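Local structure of probable L,D-transpeptidase 3 (Mycobacterium tuberculosis, 6D4K) at residues H43-T48 with L102-L107. The protein is a probable L,D-transpeptidase of the mycobacterial cell wall that makes no 3->3 peptidoglycan cross-links from tetrapeptide stems and may instead anchor proteins to peptidoglycan. Residues are numbered along the deposited sequence; the frame is centred on the assembly and turned at random.
Sequences HPVVVT and LSVGSL
Val45 and Leu102 meet tip to tip, and this apolar encounter is the more densely packed end of a small interface that illustrates how two beta sheets pack face to face through apolar side chains. Both methyls of Val45 take part: CG2 lies 3.9 Å from Leu102 CD1, while Leu102 CD2 sits across the fork, about 4.1 Å from Val45 CG1 and CG2 alike. With CG anti to the backbone N (chi1 -173°) and chi2 near 59°, both methyls of Leu102 come to face Val45. Val45 CG1 also passes alongside Val104 CG2 at 4.0 Å, the two side chains overlapping flank to flank. Such packing is that of a beta sandwich, consistent with a bacterial Ig-like domain: strand 45-49 belongs to one sheet and strand 99-104 to the other, and the axes of segments 45-48 and 102-104 come within 9.9 Å, their directions 32° apart. Leu102 also touches Phe111, and Val45 touches Trp88. Toward Val47 the contact thins to one methyl pair, Val47 CG2 to Val104 CG1 at 3.9 Å, and Val66 from a nearby loop touches both valines. Beyond Val104 a type I' beta turn forms a tight hairpin into strand 107-113, closed by backbone hydrogen bonds between Val104 and Leu107; its exposed Gly105 and Ser106 lie on the solvent side, where Ser106 OG donates a hydrogen bond to Gly105 O.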
loop_
_atom_site.group_PDB
_atom_site.type_symbol
_atom_site.label_atom_id
_atom_site.label_comp_id
_atom_site.label_asym_id
_atom_site.label_seq_id
_atom_site.Cartn_x
_atom_site.Cartn_y
_atom_site.Cartn_z
ATOM N N HIS A 43 -6.254 -1.262 -6.916
ATOM C CA HIS A 43 -5.155 -1.035 -7.851
ATOM C C HIS A 43 -5.492 0.121 -8.794
ATOM O O HIS A 43 -6.565 0.117 -9.408
ATOM C CB HIS A 43 -4.837 -2.293 -8.660
ATOM C CG HIS A 43 -3.466 -2.276 -9.292
ATOM N ND1 HIS A 43 -3.117 -1.392 -10.290
ATOM C CD2 HIS A 43 -2.363 -3.037 -9.066
ATOM C CE1 HIS A 43 -1.860 -1.602 -10.644
ATOM N NE2 HIS A 43 -1.383 -2.602 -9.923
ATOM N N PRO A 44 -4.613 1.106 -8.950
ATOM C CA PRO A 44 -4.887 2.191 -9.897
ATOM C C PRO A 44 -4.718 1.735 -11.338
ATOM O O PRO A 44 -4.150 0.684 -11.644
ATOM C CB PRO A 44 -3.836 3.242 -9.526
ATOM C CG PRO A 44 -2.689 2.438 -8.961
ATOM C CD PRO A 44 -3.377 1.329 -8.176
ATOM N N VAL A 45 -5.220 2.560 -12.245
ATOM C CA VAL A 45 -4.975 2.385 -13.668
ATOM C C VAL A 45 -3.827 3.318 -14.043
ATOM O O VAL A 45 -3.951 4.544 -13.939
ATOM C CB VAL A 45 -6.235 2.648 -14.498
ATOM C CG1 VAL A 45 -5.908 2.473 -15.972
ATOM C CG2 VAL A 45 -7.361 1.698 -14.055
ATOM N N VAL A 46 -2.703 2.749 -14.452
ATOM C CA VAL A 46 -1.472 3.510 -14.659
ATOM C C VAL A 46 -1.185 3.562 -16.156
ATOM O O VAL A 46 -1.002 2.520 -16.798
ATOM C CB VAL A 46 -0.290 2.913 -13.879
ATOM C CG1 VAL A 46 0.937 3.834 -13.973
ATOM C CG2 VAL A 46 -0.682 2.671 -12.426
ATOM N N VAL A 47 -1.142 4.770 -16.703
ATOM C CA VAL A 47 -1.025 4.989 -18.134
ATOM C C VAL A 47 0.364 5.571 -18.405
ATOM O O VAL A 47 0.707 6.638 -17.888
ATOM C CB VAL A 47 -2.125 5.933 -18.648
ATOM C CG1 VAL A 47 -1.971 6.111 -20.154
ATOM C CG2 VAL A 47 -3.538 5.408 -18.275
ATOM N N THR A 48 1.165 4.866 -19.202
ATOM C CA THR A 48 2.515 5.303 -19.552
ATOM C C THR A 48 2.506 5.782 -20.994
ATOM O O THR A 48 2.095 5.041 -21.897
ATOM C CB THR A 48 3.517 4.160 -19.378
ATOM O OG1 THR A 48 3.561 3.789 -17.996
ATOM C CG2 THR A 48 4.916 4.601 -19.843
ATOM N N LEU A 102 -11.742 -2.929 -18.865
ATOM C CA LEU A 102 -11.073 -1.644 -18.823
ATOM C C LEU A 102 -10.902 -1.126 -20.242
ATOM O O LEU A 102 -10.399 -1.843 -21.114
ATOM C CB LEU A 102 -9.719 -1.816 -18.129
ATOM C CG LEU A 102 -8.899 -0.588 -17.814
ATOM C CD1 LEU A 102 -9.666 0.354 -16.901
ATOM C CD2 LEU A 102 -7.636 -1.032 -17.139
ATOM N N SER A 103 -11.334 0.108 -20.481
ATOM C CA SER A 103 -10.991 0.828 -21.701
ATOM C C SER A 103 -10.219 2.077 -21.310
ATOM O O SER A 103 -10.606 2.789 -20.376
ATOM C CB SER A 103 -12.238 1.187 -22.518
ATOM O OG SER A 103 -12.823 0.022 -23.085
ATOM N N VAL A 104 -9.119 2.329 -22.008
ATOM C CA VAL A 104 -8.310 3.522 -21.816
ATOM C C VAL A 104 -8.091 4.087 -23.210
ATOM O O VAL A 104 -7.331 3.514 -23.998
ATOM C CB VAL A 104 -6.974 3.201 -21.124
ATOM C CG1 VAL A 104 -6.105 4.444 -21.006
ATOM C CG2 VAL A 104 -7.215 2.559 -19.746
ATOM N N GLY A 105 -8.791 5.172 -23.535
ATOM C CA GLY A 105 -8.696 5.764 -24.860
ATOM C C GLY A 105 -8.790 4.777 -26.013
ATOM O O GLY A 105 -7.864 4.670 -26.827
ATOM N N SER A 106 -9.898 4.039 -26.068
ATOM C CA SER A 106 -10.186 3.045 -27.104
ATOM C C SER A 106 -9.382 1.755 -26.957
ATOM O O SER A 106 -9.738 0.741 -27.566
ATOM C CB SER A 106 -10.054 3.619 -28.522
ATOM O OG SER A 106 -8.716 3.533 -28.984
ATOM N N LEU A 107 -8.305 1.765 -26.165
ATOM C CA LEU A 107 -7.585 0.527 -25.881
ATOM C C LEU A 107 -8.389 -0.292 -24.883
ATOM O O LEU A 107 -8.592 0.129 -23.740
ATOM C CB LEU A 107 -6.191 0.813 -25.326
ATOM C CG LEU A 107 -5.462 -0.349 -24.643
ATOM C CD1 LEU A 107 -5.409 -1.599 -25.531
ATOM C CD2 LEU A 107 -4.057 0.057 -24.197
#